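Local coordinates for putative hexose oxidase (Nonomuraea sp. ATCC 39727, PDB 5AWV), which probably uses FAD to oxidise a sugar of teicoplanin, the glycopeptide antibiotic to which it is bound in this complex, at residues Y116-P127 against K226-R237. Residues are numbered along the deposited sequence; the frame is centred on the assembly and turned at random.
Sequences YDPSMNAFLIEP and KYWMRVPEDVGR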
loop_
_atom_site.group_PDB
_atom_site.type_symbol
_atom_site.label_atom_id
_atom_site.label_comp_id
_atom_site.label_asym_id
_atom_site.label_seq_id
_atom_site.Cartn_x
_atom_site.Cartn_y
_atom_site.Cartn_z
ATOM N N TYR A 116 -8.475 -19.332 2.181
ATOM C CA TYR A 116 -7.541 -20.388 1.825
ATOM C C TYR A 116 -8.032 -21.073 0.526
ATOM O O TYR A 116 -9.170 -21.468 0.433
ATOM C CB TYR A 116 -7.409 -21.411 2.898
ATOM C CG TYR A 116 -6.606 -22.608 2.401
ATOM C CD1 TYR A 116 -5.227 -22.485 2.091
ATOM C CD2 TYR A 116 -7.232 -23.856 2.242
ATOM C CE1 TYR A 116 -4.476 -23.568 1.662
ATOM C CE2 TYR A 116 -6.475 -24.966 1.843
ATOM C CZ TYR A 116 -5.104 -24.819 1.537
ATOM O OH TYR A 116 -4.392 -25.936 1.112
ATOM N N ASP A 117 -7.149 -21.178 -0.458
ATOM C CA ASP A 117 -7.485 -21.726 -1.768
ATOM C C ASP A 117 -6.802 -23.050 -1.952
ATOM O O ASP A 117 -5.603 -23.061 -2.269
ATOM C CB ASP A 117 -7.036 -20.746 -2.850
ATOM C CG ASP A 117 -7.406 -21.201 -4.273
ATOM O OD1 ASP A 117 -7.546 -22.419 -4.483
ATOM O OD2 ASP A 117 -7.537 -20.336 -5.139
ATOM N N PRO A 118 -7.504 -24.203 -1.742
ATOM C CA PRO A 118 -6.736 -25.483 -1.852
ATOM C C PRO A 118 -6.126 -25.756 -3.203
ATOM O O PRO A 118 -5.204 -26.501 -3.242
ATOM C CB PRO A 118 -7.752 -26.579 -1.446
ATOM C CG PRO A 118 -9.075 -25.922 -1.503
ATOM C CD PRO A 118 -8.929 -24.425 -1.550
ATOM N N SER A 119 -6.589 -25.165 -4.286
ATOM C CA SER A 119 -6.027 -25.575 -5.601
ATOM C C SER A 119 -4.730 -24.803 -5.891
ATOM O O SER A 119 -3.924 -25.234 -6.697
ATOM C CB SER A 119 -7.022 -25.332 -6.683
ATOM O OG SER A 119 -7.115 -23.928 -6.828
ATOM N N MET A 120 -4.505 -23.690 -5.196
ATOM C CA MET A 120 -3.185 -23.030 -5.186
ATOM C C MET A 120 -2.349 -23.348 -3.957
ATOM O O MET A 120 -1.133 -23.076 -3.961
ATOM C CB MET A 120 -3.376 -21.528 -5.382
ATOM C CG MET A 120 -4.174 -21.221 -6.627
ATOM S SD MET A 120 -3.175 -21.497 -8.160
ATOM C CE MET A 120 -2.684 -19.833 -8.557
ATOM N N ASN A 121 -2.962 -23.982 -2.928
ATOM C CA ASN A 121 -2.350 -24.203 -1.606
ATOM C C ASN A 121 -1.715 -22.848 -1.156
ATOM O O ASN A 121 -0.551 -22.770 -0.750
ATOM C CB ASN A 121 -1.330 -25.374 -1.606
ATOM C CG ASN A 121 -0.887 -25.762 -0.246
ATOM O OD1 ASN A 121 0.275 -26.198 -0.019
ATOM N ND2 ASN A 121 -1.780 -25.712 0.668
ATOM N N ALA A 122 -2.563 -21.831 -1.164
ATOM C CA ALA A 122 -2.156 -20.449 -0.808
ATOM C C ALA A 122 -3.397 -19.695 -0.407
ATOM O O ALA A 122 -4.491 -20.095 -0.723
ATOM C CB ALA A 122 -1.524 -19.761 -2.019
ATOM N N PHE A 123 -3.184 -18.558 0.239
ATOM C CA PHE A 123 -4.245 -17.601 0.532
ATOM C C PHE A 123 -4.548 -16.681 -0.589
ATOM O O PHE A 123 -3.689 -15.988 -1.090
ATOM C CB PHE A 123 -3.868 -16.799 1.764
ATOM C CG PHE A 123 -3.892 -17.587 2.994
ATOM C CD1 PHE A 123 -5.066 -17.789 3.670
ATOM C CD2 PHE A 123 -2.760 -18.162 3.469
ATOM C CE1 PHE A 123 -5.082 -18.499 4.831
ATOM C CE2 PHE A 123 -2.790 -18.877 4.587
ATOM C CZ PHE A 123 -3.929 -19.050 5.301
ATOM N N LEU A 124 -5.775 -16.695 -1.033
ATOM C CA LEU A 124 -6.317 -15.810 -2.037
ATOM C C LEU A 124 -6.729 -14.517 -1.288
ATOM O O LEU A 124 -7.526 -14.568 -0.267
ATOM C CB LEU A 124 -7.574 -16.461 -2.637
ATOM C CG LEU A 124 -8.198 -15.868 -3.894
ATOM C CD1 LEU A 124 -9.407 -16.609 -4.455
ATOM C CD2 LEU A 124 -8.703 -14.509 -3.713
ATOM N N ILE A 125 -6.209 -13.383 -1.751
ATOM C CA ILE A 125 -6.576 -12.034 -1.226
ATOM C C ILE A 125 -6.872 -11.186 -2.409
ATOM O O ILE A 125 -6.020 -10.947 -3.315
ATOM C CB ILE A 125 -5.450 -11.431 -0.402
ATOM C CG1 ILE A 125 -5.047 -12.418 0.712
ATOM C CG2 ILE A 125 -5.873 -10.147 0.275
ATOM C CD1 ILE A 125 -3.941 -11.937 1.589
ATOM N N GLU A 126 -8.105 -10.708 -2.450
ATOM C CA GLU A 126 -8.562 -9.833 -3.509
ATOM C C GLU A 126 -8.182 -8.374 -3.268
ATOM O O GLU A 126 -7.995 -8.006 -2.118
ATOM C CB GLU A 126 -10.086 -10.009 -3.751
ATOM C CG GLU A 126 -10.348 -11.246 -4.558
ATOM C CD GLU A 126 -11.801 -11.487 -4.897
ATOM O OE1 GLU A 126 -12.682 -10.930 -4.243
ATOM O OE2 GLU A 126 -12.041 -12.286 -5.830
ATOM N N PRO A 127 -7.951 -7.602 -4.363
ATOM C CA PRO A 127 -7.411 -6.226 -4.371
ATOM C C PRO A 127 -8.275 -5.161 -3.703
ATOM O O PRO A 127 -7.735 -4.205 -3.219
ATOM C CB PRO A 127 -7.228 -5.878 -5.848
ATOM C CG PRO A 127 -8.172 -6.834 -6.546
ATOM C CD PRO A 127 -8.272 -8.066 -5.746
ATOM N N LYS A 226 -6.690 -10.947 -8.485
ATOM C CA LYS A 226 -6.408 -11.801 -7.336
ATOM C C LYS A 226 -4.879 -11.851 -7.050
ATOM O O LYS A 226 -4.049 -11.908 -7.998
ATOM C CB LYS A 226 -6.840 -13.300 -7.529
ATOM C CG LYS A 226 -8.289 -13.481 -8.054
ATOM C CD LYS A 226 -8.674 -14.951 -8.102
ATOM C CE LYS A 226 -10.138 -15.282 -8.421
ATOM N NZ LYS A 226 -10.763 -14.297 -9.323
ATOM N N TYR A 227 -4.540 -11.931 -5.768
ATOM C CA TYR A 227 -3.181 -12.267 -5.298
ATOM C C TYR A 227 -3.267 -13.543 -4.503
ATOM O O TYR A 227 -4.219 -13.695 -3.744
ATOM C CB TYR A 227 -2.648 -11.196 -4.355
ATOM C CG TYR A 227 -2.346 -9.839 -4.928
ATOM C CD1 TYR A 227 -1.155 -9.591 -5.614
ATOM C CD2 TYR A 227 -3.194 -8.771 -4.730
ATOM C CE1 TYR A 227 -0.853 -8.321 -6.134
ATOM C CE2 TYR A 227 -2.861 -7.471 -5.197
ATOM C CZ TYR A 227 -1.687 -7.268 -5.909
ATOM O OH TYR A 227 -1.318 -5.970 -6.375
ATOM N N TRP A 228 -2.305 -14.448 -4.685
ATOM C CA TRP A 228 -2.160 -15.604 -3.831
ATOM C C TRP A 228 -0.864 -15.538 -3.086
ATOM O O TRP A 228 0.217 -15.369 -3.694
ATOM C CB TRP A 228 -2.193 -16.932 -4.608
ATOM C CG TRP A 228 -3.547 -17.317 -5.117
ATOM C CD1 TRP A 228 -4.489 -18.083 -4.485
ATOM C CD2 TRP A 228 -4.084 -17.040 -6.406
ATOM N NE1 TRP A 228 -5.576 -18.275 -5.312
ATOM C CE2 TRP A 228 -5.346 -17.653 -6.489
ATOM C CE3 TRP A 228 -3.621 -16.316 -7.498
ATOM C CZ2 TRP A 228 -6.168 -17.574 -7.653
ATOM C CZ3 TRP A 228 -4.394 -16.270 -8.651
ATOM C CH2 TRP A 228 -5.654 -16.913 -8.723
ATOM N N MET A 229 -0.967 -15.718 -1.786
ATOM C CA MET A 229 0.174 -15.465 -0.842
ATOM C C MET A 229 0.488 -16.740 -0.073
ATOM O O MET A 229 -0.432 -17.394 0.453
ATOM C CB MET A 229 -0.197 -14.364 0.170
ATOM C CG MET A 229 -0.826 -13.119 -0.392
ATOM S SD MET A 229 0.255 -12.244 -1.540
ATOM C CE MET A 229 1.435 -11.567 -0.364
ATOM N N ARG A 230 1.770 -17.081 0.026
ATOM C CA ARG A 230 2.220 -18.144 0.836
ATOM C C ARG A 230 3.762 -18.117 1.006
ATOM O O ARG A 230 4.483 -17.566 0.153
ATOM C CB ARG A 230 1.795 -19.537 0.210
ATOM C CG ARG A 230 2.334 -19.777 -1.198
ATOM C CD ARG A 230 2.375 -21.290 -1.558
ATOM N NE ARG A 230 3.393 -21.929 -0.761
ATOM C CZ ARG A 230 3.336 -23.145 -0.227
ATOM N NH1 ARG A 230 2.284 -23.915 -0.355
ATOM N NH2 ARG A 230 4.370 -23.568 0.489
ATOM N N VAL A 231 4.238 -18.731 2.070
ATOM C CA VAL A 231 5.672 -18.941 2.303
ATOM C C VAL A 231 6.292 -19.725 1.135
ATOM O O VAL A 231 5.644 -20.545 0.495
ATOM C CB VAL A 231 5.988 -19.637 3.623
ATOM C CG1 VAL A 231 5.423 -18.908 4.781
ATOM C CG2 VAL A 231 5.452 -21.086 3.617
ATOM N N PRO A 232 7.556 -19.412 0.791
ATOM C CA PRO A 232 8.152 -20.205 -0.295
ATOM C C PRO A 232 8.586 -21.635 0.158
ATOM O O PRO A 232 8.755 -22.493 -0.650
ATOM C CB PRO A 232 9.323 -19.314 -0.773
ATOM C CG PRO A 232 9.726 -18.580 0.423
ATOM C CD PRO A 232 8.484 -18.404 1.312
ATOM N N GLU A 233 8.681 -21.917 1.435
ATOM C CA GLU A 233 9.052 -23.262 1.864
ATOM C C GLU A 233 7.935 -24.265 1.680
ATOM O O GLU A 233 6.757 -23.889 1.643
ATOM C CB GLU A 233 9.475 -23.277 3.339
ATOM C CG GLU A 233 10.703 -22.470 3.662
ATOM C CD GLU A 233 10.486 -20.942 3.772
ATOM O OE1 GLU A 233 11.470 -20.211 3.544
ATOM O OE2 GLU A 233 9.372 -20.456 4.080
ATOM N N ASP A 234 8.326 -25.559 1.596
ATOM C CA ASP A 234 7.418 -26.713 1.674
ATOM C C ASP A 234 7.054 -26.902 3.134
ATOM O O ASP A 234 7.890 -27.258 3.939
ATOM C CB ASP A 234 8.068 -28.035 1.197
ATOM C CG ASP A 234 8.280 -28.086 -0.306
ATOM O OD1 ASP A 234 7.526 -27.422 -1.045
ATOM O OD2 ASP A 234 9.210 -28.797 -0.765
ATOM N N VAL A 235 5.800 -26.665 3.454
ATOM C CA VAL A 235 5.301 -26.764 4.823
ATOM C C VAL A 235 4.032 -27.572 4.857
ATOM O O VAL A 235 3.258 -27.508 5.842
ATOM C CB VAL A 235 5.000 -25.357 5.414
ATOM C CG1 VAL A 235 6.301 -24.580 5.609
ATOM C CG2 VAL A 235 3.989 -24.591 4.568
ATOM N N GLY A 236 3.771 -28.306 3.775
ATOM C CA GLY A 236 2.526 -29.036 3.640
ATOM C C GLY A 236 1.375 -28.173 3.199
ATOM O O GLY A 236 1.527 -27.162 2.489
ATOM N N ARG A 237 0.218 -28.573 3.657
ATOM C CA ARG A 237 -1.047 -27.971 3.268
ATOM C C ARG A 237 -1.850 -27.440 4.464
ATOM O O ARG A 237 -2.998 -27.033 4.281
ATOM C CB ARG A 237 -1.910 -28.993 2.521
ATOM C CG ARG A 237 -1.221 -29.601 1.322
ATOM C CD ARG A 237 -2.151 -30.575 0.625
ATOM N NE ARG A 237 -3.392 -29.984 0.174
ATOM C CZ ARG A 237 -3.495 -29.189 -0.901
ATOM N NH1 ARG A 237 -2.414 -28.871 -1.629
ATOM N NH2 ARG A 237 -4.656 -28.680 -1.239
HETATM O O HOH W 1 -5.285 -27.902 3.306
HETATM O O HOH W 2 -2.579 -27.759 -4.195
HETATM O O HOH W 3 -11.197 -11.719 -8.443
#
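The indole of W228 has CE of M120 3.7 Å above the centre of one face and CB of K226 over the rim of the opposite one, while D117 meets its edge. M120 bends at chi2 (-74°) and chi3, bringing CE over the ring, and makes a CH-pi contact through CG and a longer Met-aromatic one through SD. The setting is the beta hairpin of strands 114-117 and 122-125, the latter pairing antiparallel with strand 223-229 in the five-stranded antiparallel sheet of this FAD_PCMH-type flavoprotein. W228 NE1 donates to D117 OD2 (2.9 Å) from above the carboxylate plane, 39° out of it. D117 OD1 accepts from the backbone N of S119, closing an Asx turn, and also from its OG, so the turn positions the carboxylate for the tryptophan. A G1 beta bulge at N121 and A122, opposite D117, ends the turn.

Paired backbone bonds join F123 to M229 and I125 to Y227; between them lies the non-hydrogen-bonded pair L124-W228, with CB of L124 beside the indole. On the other sheet face, the side chains of I125 and M229 cross at about a right angle, CD1 of I125 lying 3.9 Å from CG of M229, and helix 156-161 packs against both. P127 touches the FAD. K226 NZ, salt-bridged to E183, also reaches E126 OE2 through a water; E126 OE1 accepts from E113 N.

R230 NH1 bonds to N121 O in the carbonyl plane and only weakly to OD1, while NE and NH2 both grip V231 O. The R237 guanidinium has Y116 OH and N121 ND2 over one face. A bend at chi3 (59°) turns its edge to the hairpin, where NH2 donates to P118 O at 3.0 Å and a water links that oxygen to NH1.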